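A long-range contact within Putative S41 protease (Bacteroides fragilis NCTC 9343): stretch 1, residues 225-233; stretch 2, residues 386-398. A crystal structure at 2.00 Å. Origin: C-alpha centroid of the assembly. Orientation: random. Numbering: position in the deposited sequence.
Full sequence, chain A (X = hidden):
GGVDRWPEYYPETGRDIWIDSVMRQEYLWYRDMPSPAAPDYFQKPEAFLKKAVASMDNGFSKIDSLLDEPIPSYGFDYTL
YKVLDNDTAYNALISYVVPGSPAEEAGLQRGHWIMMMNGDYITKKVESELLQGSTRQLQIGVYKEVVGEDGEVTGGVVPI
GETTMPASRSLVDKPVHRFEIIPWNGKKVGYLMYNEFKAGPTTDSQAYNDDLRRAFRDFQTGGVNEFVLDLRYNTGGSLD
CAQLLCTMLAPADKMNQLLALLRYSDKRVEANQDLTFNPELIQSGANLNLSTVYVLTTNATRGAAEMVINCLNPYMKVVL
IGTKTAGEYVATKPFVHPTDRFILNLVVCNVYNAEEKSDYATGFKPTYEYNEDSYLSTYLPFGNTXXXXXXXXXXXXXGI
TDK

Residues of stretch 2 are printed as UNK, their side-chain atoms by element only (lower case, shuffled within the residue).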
ATOM      1  N   ASN A 225       1.138  15.603 -19.000  1.00 33.29           N
ATOM      2  CA  ASN A 225       0.120  15.057 -19.915  1.00 32.33           C
ATOM      3  C   ASN A 225       0.121  13.518 -19.942  1.00 32.88           C
ATOM      4  O   ASN A 225      -0.643  12.929 -20.670  1.00 29.84           O
ATOM      5  CB  ASN A 225       0.258  15.625 -21.335  1.00 31.45           C
ATOM      6  CG  ASN A 225       1.679  15.666 -21.814  1.00 34.61           C
ATOM      7  OD1 ASN A 225       2.411  14.646 -21.758  1.00 30.58           O
ATOM      8  ND2 ASN A 225       2.111  16.859 -22.303  1.00 33.63           N
ATOM      9  N   GLU A 226       0.977  12.889 -19.145  1.00 32.94           N
ATOM     10  CA  GLU A 226       0.952  11.431 -18.936  1.00 34.24           C
ATOM     11  C   GLU A 226       1.206  11.235 -17.437  1.00 30.10           C
ATOM     12  O   GLU A 226       1.734  12.124 -16.782  1.00 30.18           O
ATOM     13  CB  GLU A 226       1.998  10.647 -19.757  1.00 34.19           C
ATOM     14  CG  GLU A 226       1.853  10.710 -21.265  1.00 32.54           C
ATOM     15  CD  GLU A 226       0.706   9.932 -21.900  1.00 42.01           C
ATOM     16  OE1 GLU A 226       0.119   8.979 -21.331  1.00 38.16           O
ATOM     17  OE2 GLU A 226       0.451  10.232 -23.073  1.00 39.49           O
ATOM     18  N   PHE A 227       0.857  10.067 -16.904  1.00 30.24           N
ATOM     19  CA  PHE A 227       0.978   9.851 -15.448  1.00 30.04           C
ATOM     20  C   PHE A 227       1.240   8.374 -15.045  1.00 30.05           C
ATOM     21  O   PHE A 227       0.606   7.422 -15.516  1.00 29.69           O
ATOM     22  CB  PHE A 227      -0.275  10.407 -14.756  1.00 30.13           C
ATOM     23  CG  PHE A 227      -0.096  10.740 -13.296  1.00 31.27           C
ATOM     24  CD1 PHE A 227      -0.109   9.748 -12.320  1.00 33.68           C
ATOM     25  CD2 PHE A 227       0.018  12.051 -12.887  1.00 37.85           C
ATOM     26  CE1 PHE A 227       0.051  10.057 -10.983  1.00 33.62           C
ATOM     27  CE2 PHE A 227       0.157  12.369 -11.559  1.00 32.50           C
ATOM     28  CZ  PHE A 227       0.192  11.392 -10.600  1.00 34.23           C
ATOM     29  N   VAL A 228       2.219   8.211 -14.161  1.00 30.59           N
ATOM     30  CA  VAL A 228       2.557   6.925 -13.583  1.00 30.32           C
ATOM     31  C   VAL A 228       2.291   7.025 -12.065  1.00 30.12           C
ATOM     32  O   VAL A 228       2.985   7.761 -11.353  1.00 27.50           O
ATOM     33  CB  VAL A 228       4.004   6.560 -13.829  1.00 31.31           C
ATOM     34  CG1 VAL A 228       4.330   5.227 -13.172  1.00 24.09           C
ATOM     35  CG2 VAL A 228       4.293   6.533 -15.330  1.00 24.23           C
ATOM     36  N   LEU A 229       1.238   6.356 -11.608  1.00 32.57           N
ATOM     37  CA  LEU A 229       0.871   6.293 -10.189  1.00 28.98           C
ATOM     38  C   LEU A 229       1.419   4.960  -9.599  1.00 28.50           C
ATOM     39  O   LEU A 229       0.931   3.879  -9.929  1.00 29.27           O
ATOM     40  CB  LEU A 229      -0.644   6.375 -10.059  1.00 30.28           C
ATOM     41  CG  LEU A 229      -1.300   6.242  -8.681  1.00 23.76           C
ATOM     42  CD1 LEU A 229      -1.029   7.414  -7.811  1.00 24.72           C
ATOM     43  CD2 LEU A 229      -2.867   6.037  -8.868  1.00 23.91           C
ATOM     44  N   ASP A 230       2.427   5.066  -8.726  1.00 29.37           N
ATOM     45  CA  ASP A 230       3.113   3.918  -8.162  1.00 31.21           C
ATOM     46  C   ASP A 230       2.444   3.523  -6.830  1.00 29.56           C
ATOM     47  O   ASP A 230       2.632   4.163  -5.804  1.00 28.82           O
ATOM     48  CB  ASP A 230       4.618   4.288  -8.036  1.00 31.87           C
ATOM     49  CG  ASP A 230       5.497   3.123  -7.692  1.00 31.59           C
ATOM     50  OD1 ASP A 230       4.984   2.070  -7.270  1.00 26.12           O
ATOM     51  OD2 ASP A 230       6.737   3.245  -7.872  1.00 28.63           O
ATOM     52  N   LEU A 231       1.593   2.488  -6.883  1.00 29.42           N
ATOM     53  CA  LEU A 231       0.885   1.953  -5.728  1.00 27.60           C
ATOM     54  C   LEU A 231       1.448   0.578  -5.330  1.00 30.84           C
ATOM     55  O   LEU A 231       0.820  -0.231  -4.656  1.00 32.64           O
ATOM     56  CB  LEU A 231      -0.578   1.797  -6.107  1.00 30.26           C
ATOM     57  CG  LEU A 231      -1.344   3.034  -6.532  1.00 29.04           C
ATOM     58  CD1 LEU A 231      -2.865   2.711  -6.862  1.00 22.71           C
ATOM     59  CD2 LEU A 231      -1.215   4.148  -5.471  1.00 24.62           C
ATOM     60  N   ARG A 232       2.664   0.294  -5.723  1.00 31.91           N
ATOM     61  CA  ARG A 232       3.151  -1.063  -5.541  1.00 28.95           C
ATOM     62  C   ARG A 232       3.142  -1.659  -4.136  1.00 28.54           C
ATOM     63  O   ARG A 232       3.060  -2.893  -4.011  1.00 29.28           O
ATOM     64  CB  ARG A 232       4.555  -1.233  -6.162  1.00 29.41           C
ATOM     65  CG  ARG A 232       5.694  -0.684  -5.348  1.00 28.47           C
ATOM     66  CD  ARG A 232       6.990  -0.891  -6.100  1.00 26.13           C
ATOM     67  NE  ARG A 232       7.155   0.080  -7.170  1.00 28.84           N
ATOM     68  CZ  ARG A 232       8.126   0.072  -8.088  1.00 28.85           C
ATOM     69  NH1 ARG A 232       9.003  -0.932  -8.167  1.00 30.33           N
ATOM     70  NH2 ARG A 232       8.169   1.061  -8.991  1.00 27.08           N
ATOM     71  N   TYR A 233       3.316  -0.833  -3.116  1.00 25.30           N
ATOM     72  CA  TYR A 233       3.346  -1.294  -1.768  1.00 27.49           C
ATOM     73  C   TYR A 233       2.212  -0.678  -0.987  1.00 29.01           C
ATOM     74  O   TYR A 233       2.226  -0.732   0.233  1.00 28.95           O
ATOM     75  CB  TYR A 233       4.704  -0.931  -1.071  1.00 28.28           C
ATOM     76  CG  TYR A 233       5.930  -1.456  -1.717  1.00 25.84           C
ATOM     77  CD1 TYR A 233       5.959  -2.752  -2.274  1.00 25.32           C
ATOM     78  CD2 TYR A 233       7.150  -0.715  -1.684  1.00 28.44           C
ATOM     79  CE1 TYR A 233       7.066  -3.198  -2.886  1.00 28.61           C
ATOM     80  CE2 TYR A 233       8.295  -1.217  -2.258  1.00 28.69           C
ATOM     81  CZ  TYR A 233       8.239  -2.454  -2.858  1.00 26.20           C
ATOM     82  OH  TYR A 233       9.365  -2.943  -3.489  1.00 25.13           O
ATOM     83  N   UNK A 386      15.310   4.348 -15.029  1.00 30.02           N
ATOM     84  CA  UNK A 386      15.722   2.980 -15.354  1.00 27.34           C
ATOM     85  C   UNK A 386      15.161   1.976 -14.348  1.00 30.26           C
ATOM     86  O   UNK A 386      15.331   0.773 -14.529  1.00 27.36           O
ATOM     87  c   UNK A 386      17.885   3.694 -16.461  1.00 31.80           C
ATOM     88  n   UNK A 386      17.378   3.638 -17.694  1.00 35.57           N
ATOM     89  o   UNK A 386      18.875   4.357 -16.181  1.00 41.31           O
ATOM     90  c   UNK A 386      17.220   2.848 -15.386  1.00 26.95           C
ATOM     91  N   UNK A 387      14.438   2.444 -13.324  1.00 27.71           N
ATOM     92  CA  UNK A 387      13.841   1.545 -12.359  1.00 28.08           C
ATOM     93  C   UNK A 387      12.842   0.702 -13.116  1.00 28.94           C
ATOM     94  O   UNK A 387      12.059   1.248 -13.890  1.00 30.07           O
ATOM     95  o   UNK A 387      10.376   1.675 -10.967  1.00 27.20           O
ATOM     96  o   UNK A 387      10.820  -0.379 -10.317  1.00 27.92           O
ATOM     97  c   UNK A 387      12.557   1.303 -10.160  1.00 25.80           C
ATOM     98  c   UNK A 387      11.152   0.825 -10.521  1.00 26.02           C
ATOM     99  c   UNK A 387      13.171   2.278 -11.206  1.00 27.20           C
ATOM    100  N   UNK A 388      12.879  -0.612 -12.876  1.00 26.92           N
ATOM    101  CA  UNK A 388      12.094  -1.586 -13.674  1.00 29.30           C
ATOM    102  C   UNK A 388      10.646  -1.169 -14.048  1.00 29.43           C
ATOM    103  O   UNK A 388      10.347  -1.010 -15.227  1.00 28.93           O
ATOM    104  c   UNK A 388      11.523  -4.057 -13.900  1.00 24.56           C
ATOM    105  o   UNK A 388      13.459  -3.314 -12.666  1.00 27.76           O
ATOM    106  c   UNK A 388      12.102  -2.974 -13.005  1.00 25.67           C
ATOM    107  N   UNK A 389       9.762  -0.992 -13.053  1.00 30.95           N
ATOM    108  CA  UNK A 389       8.355  -0.793 -13.372  1.00 29.83           C
ATOM    109  C   UNK A 389       8.127   0.577 -13.986  1.00 31.48           C
ATOM    110  O   UNK A 389       7.347   0.692 -14.911  1.00 27.02           O
ATOM    111  c   UNK A 389       7.596  -2.347 -11.369  1.00 36.34           C
ATOM    112  c   UNK A 389       7.423  -1.049 -12.159  1.00 31.92           C
ATOM    113  c   UNK A 389       6.500  -2.506 -10.230  1.00 32.58           C
ATOM    114  c   UNK A 389       7.593  -3.529 -12.300  1.00 32.00           C
ATOM    115  N   UNK A 390       8.849   1.609 -13.537  1.00 28.42           N
ATOM    116  CA  UNK A 390       8.648   2.934 -14.148  1.00 29.12           C
ATOM    117  C   UNK A 390       9.196   2.900 -15.581  1.00 29.01           C
ATOM    118  O   UNK A 390       8.575   3.367 -16.460  1.00 28.12           O
ATOM    119  c   UNK A 390      10.197   6.372 -13.095  1.00 24.45           C
ATOM    120  c   UNK A 390       9.301   4.047 -13.330  1.00 28.16           C
ATOM    121  c   UNK A 390       9.468   5.437 -13.997  1.00 29.73           C
ATOM    122  c   UNK A 390       8.102   6.007 -14.393  1.00 27.08           C
ATOM    123  N   UNK A 391      10.357   2.299 -15.788  1.00 29.39           N
ATOM    124  CA  UNK A 391      10.924   2.181 -17.118  1.00 30.48           C
ATOM    125  C   UNK A 391       9.945   1.488 -18.074  1.00 31.18           C
ATOM    126  O   UNK A 391       9.834   1.857 -19.235  1.00 32.86           O
ATOM    127  c   UNK A 391      12.931   1.454 -18.423  1.00 29.86           C
ATOM    128  n   UNK A 391      13.549   2.582 -18.730  1.00 32.32           N
ATOM    129  c   UNK A 391      12.223   1.400 -17.095  1.00 29.77           C
ATOM    130  o   UNK A 391      12.823   0.536 -19.196  1.00 30.73           O
ATOM    131  N   UNK A 392       9.275   0.449 -17.591  1.00 32.74           N
ATOM    132  CA  UNK A 392       8.302  -0.288 -18.417  1.00 28.01           C
ATOM    133  C   UNK A 392       7.189   0.631 -18.889  1.00 28.21           C
ATOM    134  O   UNK A 392       6.817   0.606 -20.075  1.00 30.20           O
ATOM    135  c   UNK A 392       7.720  -1.503 -17.653  1.00 27.24           C
ATOM    136  N   UNK A 393       6.620   1.412 -17.967  1.00 27.67           N
ATOM    137  CA  UNK A 393       5.573   2.329 -18.278  1.00 29.53           C
ATOM    138  C   UNK A 393       6.048   3.319 -19.319  1.00 31.32           C
ATOM    139  O   UNK A 393       5.349   3.597 -20.285  1.00 28.44           O
ATOM    140  c   UNK A 393       5.119   3.116 -17.025  1.00 32.63           C
ATOM    141  N   UNK A 394       7.222   3.875 -19.097  1.00 24.44           N
ATOM    142  CA  UNK A 394       7.769   4.877 -20.038  1.00 30.22           C
ATOM    143  C   UNK A 394       7.965   4.299 -21.432  1.00 28.45           C
ATOM    144  O   UNK A 394       7.736   4.978 -22.416  1.00 28.27           O
ATOM    145  c   UNK A 394      10.467   6.484 -17.713  1.00 21.83           C
ATOM    146  c   UNK A 394       9.014   6.246 -18.205  1.00 30.02           C
ATOM    147  c   UNK A 394       9.076   5.435 -19.522  1.00 24.07           C
ATOM    148  c   UNK A 394       8.261   7.551 -18.343  1.00 30.06           C
ATOM    149  N   UNK A 395       8.402   3.052 -21.517  1.00 31.10           N
ATOM    150  CA  UNK A 395       8.578   2.427 -22.801  1.00 29.90           C
ATOM    151  C   UNK A 395       7.223   2.130 -23.449  1.00 33.90           C
ATOM    152  O   UNK A 395       7.037   2.332 -24.664  1.00 32.85           O
ATOM    153  c   UNK A 395       9.406   1.126 -22.698  1.00 31.49           C
ATOM    154  n   UNK A 395      13.812   1.085 -22.307  1.00 53.98           N
ATOM    155  c   UNK A 395      10.936   1.307 -22.420  1.00 34.88           C
ATOM    156  c   UNK A 395      13.116  -0.196 -22.169  1.00 53.67           C
ATOM    157  c   UNK A 395      11.611  -0.094 -22.569  1.00 39.20           C
ATOM    158  N   UNK A 396       6.294   1.602 -22.669  1.00 28.97           N
ATOM    159  CA  UNK A 396       4.978   1.253 -23.211  1.00 30.23           C
ATOM    160  C   UNK A 396       4.253   2.495 -23.766  1.00 31.94           C
ATOM    161  O   UNK A 396       3.750   2.452 -24.855  1.00 32.85           O
ATOM    162  c   UNK A 396       4.648  -0.898 -22.009  1.00 28.21           C
ATOM    163  c   UNK A 396       4.122   0.541 -22.177  1.00 30.89           C
ATOM    164  c   UNK A 396       4.521  -1.488 -20.561  1.00 29.83           C
ATOM    165  c   UNK A 396       2.639   0.493 -22.606  1.00 28.96           C
ATOM    166  N   UNK A 397       4.298   3.616 -23.059  1.00 30.68           N
ATOM    167  CA  UNK A 397       3.614   4.806 -23.545  1.00 29.71           C
ATOM    168  C   UNK A 397       4.302   5.362 -24.789  1.00 31.60           C
ATOM    169  O   UNK A 397       3.708   6.100 -25.548  1.00 34.42           O
ATOM    170  c   UNK A 397       4.814   6.584 -22.132  1.00 30.25           C
ATOM    171 se   UNK A 397       4.704   7.931 -20.737  0.75 26.89          SE
ATOM    172  c   UNK A 397       3.513   5.870 -22.436  1.00 31.15           C
ATOM    173  c   UNK A 397       4.283   6.761 -19.194  1.00 31.17           C
ATOM    174  N   UNK A 398       5.558   5.033 -25.004  1.00 28.32           N
ATOM    175  CA  UNK A 398       6.276   5.540 -26.163  1.00 29.63           C
ATOM    176  C   UNK A 398       6.287   4.548 -27.306  1.00 32.23           C
ATOM    177  O   UNK A 398       6.883   4.831 -28.338  1.00 33.91           O
ATOM    178  o   UNK A 398       7.860   6.836 -24.888  1.00 42.05           O
ATOM    179  c   UNK A 398       7.747   5.801 -25.788  1.00 29.89           C
TER

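Position 386 carries two carbons, the second bearing one oxygen and one nitrogen: a short amide, Asn386. It is out of reach of stretch 1.

Position 387 has three carbons in a row, the last carrying two oxygens, which is the carboxylate of Glu387. One oxygen, OE2, accepts from Arg232 NH1 at 2.9 Å (N-H...O 162°), and Glu387 OE1 accepts from Arg232 NH2 at 3.0 Å (163°), a two-pronged salt bridge.

At 388, one carbon carries an oxygen and a carbon, giving Thr388, which opens the helix and makes no contact with stretch 1. Position 389 holds four carbons forked at the second, hence Leu389; its CD1 lies 3.6 Å from Arg232 NH1, over one face of the guanidinium. The same fork at 390 gives Leu390. Its CA-to-CB bond points sideways, yet the side chain ends nearer, with CD1 4.0 Å from Val228 CG2.

Position 391 repeats the short amide, two carbons with oxygen and nitrogen: Asn391, out of reach. A single carbon at 392 marks Ala392, also remote. The single carbon at 393 marks Ala393, but here it points toward the strand: CB is 3.9 Å from Val228 CG2, and the CA atoms of Ala393 and Val228 are 7.2 Å apart.

Position 394 has four carbons forked at the second, so it is Leu394; its CA-to-CB bond points sideways, its end comes nearer, but it makes no contact. At 395, four carbons in a row end in nitrogen: Lys395, out of reach. Position 396 forks at its first carbon, with one arm two carbons long, so it is Ile396, likewise distant.

The unbranched chain at 397 runs two carbons, selenium, one carbon: Met397, present as selenomethionine. Its SE lies 4.0 Å from Glu226 CB and its CE 3.9 Å from Val228 CG2. Finally, one carbon then one oxygen at 398 gives Ser398, out of reach.

The strand and helix run nearly antiparallel (155°), their axes 9.7 Å apart at closest approach; the two stretches together bury 353 Å², both sides summed. Val228 CG2 packs against side chains from positions 390, 393 and 397, spaced three and four residues apart and so brought to one side by the helical repeat. Toward Arg232 the contact becomes charged. Asp230 OD1 accepts from Arg232 NE at 2.9 Å, and Asp230 OD2 from Arg232 NH2 at 2.8 Å, which helps hold the guanidinium for Glu387. That carboxylate also caps the helix: Leu389 N donates to Glu387 OE2 and Leu390 N to Glu387 OE1, both at 3.0 Å.

Stretch 2 386-398: NETLLNAALKIMS
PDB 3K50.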